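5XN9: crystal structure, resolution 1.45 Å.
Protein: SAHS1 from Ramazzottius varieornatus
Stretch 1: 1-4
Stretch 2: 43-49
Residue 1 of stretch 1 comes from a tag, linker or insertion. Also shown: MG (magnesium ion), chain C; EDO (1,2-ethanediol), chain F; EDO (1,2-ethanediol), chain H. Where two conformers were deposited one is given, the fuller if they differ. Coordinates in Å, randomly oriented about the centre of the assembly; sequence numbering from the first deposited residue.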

ATOM      1  N   SER A   1     -15.459  -0.479 -14.803  0.52 28.14           N
ATOM      2  CA  SER A   1     -14.436   0.192 -14.007  0.52 27.99           C
ATOM      3  C   SER A   1     -14.782   1.652 -13.730  0.52 28.10           C
ATOM      4  O   SER A   1     -15.116   2.413 -14.639  0.52 31.52           O
ATOM      5  CB  SER A   1     -13.070   0.100 -14.690  0.52 28.97           C
ATOM      6  OG  SER A   1     -13.149   0.512 -16.041  0.52 30.09           O
ATOM      7  N   GLU A   2     -14.688   2.028 -12.458  1.00 25.08           N
ATOM      8  CA  GLU A   2     -14.922   3.387 -11.996  1.00 26.01           C
ATOM      9  C   GLU A   2     -13.618   3.884 -11.390  1.00 23.60           C
ATOM     10  O   GLU A   2     -13.004   3.182 -10.579  1.00 23.01           O
ATOM     11  CB  GLU A   2     -16.013   3.438 -10.921  1.00 31.78           C
ATOM     12  CG  GLU A   2     -17.427   3.562 -11.428  1.00 43.44           C
ATOM     13  CD  GLU A   2     -18.421   3.747 -10.291  1.00 52.37           C
ATOM     14  OE1 GLU A   2     -19.182   4.737 -10.324  1.00 57.79           O
ATOM     15  OE2 GLU A   2     -18.435   2.910  -9.365  1.00 53.94           O
ATOM     16  N   TRP A   3     -13.198   5.087 -11.777  1.00 27.14           N
ATOM     17  CA  TRP A   3     -11.950   5.654 -11.285  1.00 27.55           C
ATOM     18  C   TRP A   3     -12.149   6.807 -10.315  1.00 30.92           C
ATOM     19  O   TRP A   3     -11.161   7.348  -9.806  1.00 33.43           O
ATOM     20  CB  TRP A   3     -11.039   6.066 -12.449  1.00 28.56           C
ATOM     21  CG  TRP A   3     -10.445   4.866 -13.111  1.00 29.82           C
ATOM     22  CD1 TRP A   3     -10.960   4.178 -14.172  1.00 31.39           C
ATOM     23  CD2 TRP A   3      -9.234   4.196 -12.745  1.00 29.28           C
ATOM     24  NE1 TRP A   3     -10.141   3.119 -14.491  1.00 32.26           N
ATOM     25  CE2 TRP A   3      -9.072   3.110 -13.632  1.00 30.21           C
ATOM     26  CE3 TRP A   3      -8.266   4.409 -11.754  1.00 28.12           C
ATOM     27  CZ2 TRP A   3      -7.982   2.239 -13.559  1.00 30.17           C
ATOM     28  CZ3 TRP A   3      -7.188   3.538 -11.676  1.00 28.63           C
ATOM     29  CH2 TRP A   3      -7.052   2.473 -12.579  1.00 29.19           C
ATOM     30  N   THR A   4     -13.392   7.191 -10.041  1.00 31.11           N
ATOM     31  CA  THR A   4     -13.710   8.238  -9.082  1.00 32.57           C
ATOM     32  C   THR A   4     -14.809   7.741  -8.152  1.00 31.79           C
ATOM     33  O   THR A   4     -15.446   6.715  -8.400  1.00 31.80           O
ATOM     34  CB  THR A   4     -14.161   9.533  -9.775  1.00 36.43           C
ATOM     35  OG1 THR A   4     -15.373   9.285 -10.494  1.00 38.14           O
ATOM     36  CG2 THR A   4     -13.092  10.035 -10.740  1.00 37.91           C
ATOM     37  N   HIS A  43       0.626   3.022  -7.351  1.00 18.93           N
ATOM     38  CA  HIS A  43      -0.584   2.444  -6.776  1.00 17.66           C
ATOM     39  C   HIS A  43      -1.742   2.877  -7.650  1.00 19.66           C
ATOM     40  O   HIS A  43      -1.948   4.076  -7.854  1.00 22.06           O
ATOM     41  CB  HIS A  43      -0.841   2.952  -5.353  1.00 19.22           C
ATOM     42  CG  HIS A  43       0.129   2.433  -4.344  1.00 19.33           C
ATOM     43  ND1 HIS A  43      -0.011   1.196  -3.753  1.00 21.46           N
ATOM     44  CD2 HIS A  43       1.264   2.968  -3.835  1.00 21.62           C
ATOM     45  CE1 HIS A  43       0.994   0.993  -2.921  1.00 21.79           C
ATOM     46  NE2 HIS A  43       1.778   2.055  -2.948  1.00 21.94           N
ATOM     47  N   LYS A  44      -2.489   1.909  -8.170  0.83 17.67           N
ATOM     48  CA  LYS A  44      -3.692   2.177  -8.942  0.83 18.21           C
ATOM     49  C   LYS A  44      -4.854   1.502  -8.231  0.83 17.26           C
ATOM     50  O   LYS A  44      -4.820   0.295  -7.985  0.83 19.89           O
ATOM     51  CB  LYS A  44      -3.530   1.668 -10.378  0.83 21.52           C
ATOM     52  CG  LYS A  44      -2.366   2.322 -11.102  0.83 25.21           C
ATOM     53  CD  LYS A  44      -2.216   1.820 -12.527  0.83 28.71           C
ATOM     54  CE  LYS A  44      -0.954   2.404 -13.163  0.83 33.82           C
ATOM     55  NZ  LYS A  44      -0.635   1.837 -14.503  0.83 37.22           N
ATOM     56  N   ILE A  45      -5.867   2.283  -7.877  1.00 18.50           N
ATOM     57  CA  ILE A  45      -7.005   1.782  -7.120  1.00 17.95           C
ATOM     58  C   ILE A  45      -8.272   2.198  -7.855  1.00 18.98           C
ATOM     59  O   ILE A  45      -8.488   3.394  -8.091  1.00 19.53           O
ATOM     60  CB  ILE A  45      -7.017   2.309  -5.670  1.00 18.46           C
ATOM     61  CG1 ILE A  45      -5.719   1.941  -4.932  1.00 20.51           C
ATOM     62  CG2 ILE A  45      -8.218   1.765  -4.921  1.00 18.79           C
ATOM     63  CD1 ILE A  45      -5.560   2.617  -3.577  1.00 23.26           C
ATOM     64  N   TRP A  46      -9.096   1.217  -8.224  1.00 18.90           N
ATOM     65  CA  TRP A  46     -10.323   1.483  -8.960  1.00 18.76           C
ATOM     66  C   TRP A  46     -11.389   0.488  -8.537  1.00 18.34           C
ATOM     67  O   TRP A  46     -11.112  -0.516  -7.869  1.00 19.07           O
ATOM     68  CB  TRP A  46     -10.102   1.465 -10.477  1.00 20.99           C
ATOM     69  CG  TRP A  46      -9.816   0.122 -11.086  1.00 20.33           C
ATOM     70  CD1 TRP A  46     -10.701  -0.667 -11.777  1.00 21.98           C
ATOM     71  CD2 TRP A  46      -8.560  -0.569 -11.116  1.00 20.62           C
ATOM     72  NE1 TRP A  46     -10.075  -1.808 -12.220  1.00 22.86           N
ATOM     73  CE2 TRP A  46      -8.761  -1.772 -11.834  1.00 22.40           C
ATOM     74  CE3 TRP A  46      -7.288  -0.293 -10.606  1.00 21.00           C
ATOM     75  CZ2 TRP A  46      -7.734  -2.696 -12.052  1.00 22.83           C
ATOM     76  CZ3 TRP A  46      -6.269  -1.222 -10.815  1.00 21.68           C
ATOM     77  CH2 TRP A  46      -6.503  -2.405 -11.535  1.00 22.48           C
ATOM     78  N   LYS A  47     -12.626   0.802  -8.896  1.00 18.09           N
ATOM     79  CA  LYS A  47     -13.766  -0.011  -8.504  1.00 18.98           C
ATOM     80  C   LYS A  47     -14.288  -0.792  -9.699  1.00 18.35           C
ATOM     81  O   LYS A  47     -14.310  -0.285 -10.832  1.00 19.49           O
ATOM     82  CB  LYS A  47     -14.876   0.851  -7.911  1.00 20.22           C
ATOM     83  CG  LYS A  47     -15.927   0.060  -7.152  1.00 24.61           C
ATOM     84  CD  LYS A  47     -16.926   0.977  -6.479  1.00 28.62           C
ATOM     85  CE  LYS A  47     -17.955   0.177  -5.710  1.00 32.60           C
ATOM     86  NZ  LYS A  47     -18.968   1.049  -5.045  1.00 38.43           N
ATOM     87  N   GLU A  48     -14.711  -2.036  -9.437  1.00 20.42           N
ATOM     88  CA  GLU A  48     -15.274  -2.938 -10.451  1.00 20.94           C
ATOM     89  C   GLU A  48     -16.553  -3.534  -9.887  1.00 25.09           C
ATOM     90  O   GLU A  48     -16.546  -4.639  -9.343  1.00 30.72           O
ATOM     91  CB  GLU A  48     -14.285  -4.038 -10.810  1.00 22.42           C
ATOM     92  CG  GLU A  48     -13.052  -3.552 -11.535  1.00 23.15           C
ATOM     93  CD  GLU A  48     -13.336  -3.104 -12.959  1.00 23.53           C
ATOM     94  OE1 GLU A  48     -12.366  -2.762 -13.660  1.00 26.58           O
ATOM     95  OE2 GLU A  48     -14.513  -3.115 -13.388  1.00 23.01           O
ATOM     96  N   GLY A  49     -17.643  -2.796 -10.000  1.00 27.94           N
ATOM     97  CA  GLY A  49     -18.926  -3.275  -9.536  1.00 29.69           C
ATOM     98  C   GLY A  49     -18.975  -3.446  -8.036  1.00 33.00           C
ATOM     99  O   GLY A  49     -19.151  -2.477  -7.293  1.00 39.53           O
TER
HETATM  100 MG    MG C 201       3.420   2.423  -2.044  0.70 25.17          MG
HETATM  101  C1  EDO F 204     -15.559   6.392 -14.144  1.00 56.58           C
HETATM  102  O1  EDO F 204     -14.133   6.457 -14.109  1.00 51.93           O
HETATM  103  C2  EDO F 204     -16.131   7.356 -13.113  1.00 59.81           C
HETATM  104  O2  EDO F 204     -15.936   6.821 -11.800  1.00 60.57           O
HETATM  105  C1  EDO H 206     -18.192   0.317 -13.519  0.51 54.98           C
HETATM  106  O1  EDO H 206     -18.854  -0.121 -14.711  0.51 52.73           O
HETATM  107  C2  EDO H 206     -18.616  -0.550 -12.339  0.51 57.59           C
HETATM  108  O2  EDO H 206     -18.003  -0.056 -11.143  0.51 59.29           O
HETATM  109  O   HOH W   1     -20.017   2.846  -7.415  0.84 46.89           O

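The most unusual feature of this contact is that a residue left by the expression tag, S1, supplies a charged anchor: its terminal N lies 3.1 Å from E48 OE2, a salt bridge that is also a hydrogen bond. The bond from CA to CB of E48 points away from the first stretch, yet chi1 and chi2, both m, fold the carboxylate back within reach. Its other oxygen, E48 OE1, accepts a hydrogen bond from W46 NE1 at 2.9 Å with an angle of 134°, so the two oxygens tie the chain start to the indole of W46.

Next to this anchor the backbones pair through a single antiparallel bridge. E2 N donates to K47 O at 2.9 Å (163°), and K47 N donates to E2 O at 2.9 Å (177°); the near-linear angles and the CA-CA separation of 5.0 Å between E2 and K47 identify a hydrogen-bonded pair. K47 O also receives a CA-H...O contact from S1 CA at 3.2 Å, with 151° at the hydrogen. Beyond the backbone, E2 and K47 are linked by a water that donates to E2 OE2 (2.5 Å) and accepts from K47 NZ (3.2 Å).

The apolar part is built from two tryptophans. W46 CB sits 3.5 Å from the centroid of the six-membered ring of W3, just 4° off the ring normal, a CH-pi contact over the face. The same W3 ring forms an offset stack with the five-membered ring of W46, the centroids 4.6 Å apart and the planes inclined by 22°; the closest atoms, W3 CH2 and W46 CE3, are 3.4 Å apart. At the edge of the W3 ring, CH2 approaches K44 CB at 4.2 Å. Together the two stretches bury 361 Å², both sides summed.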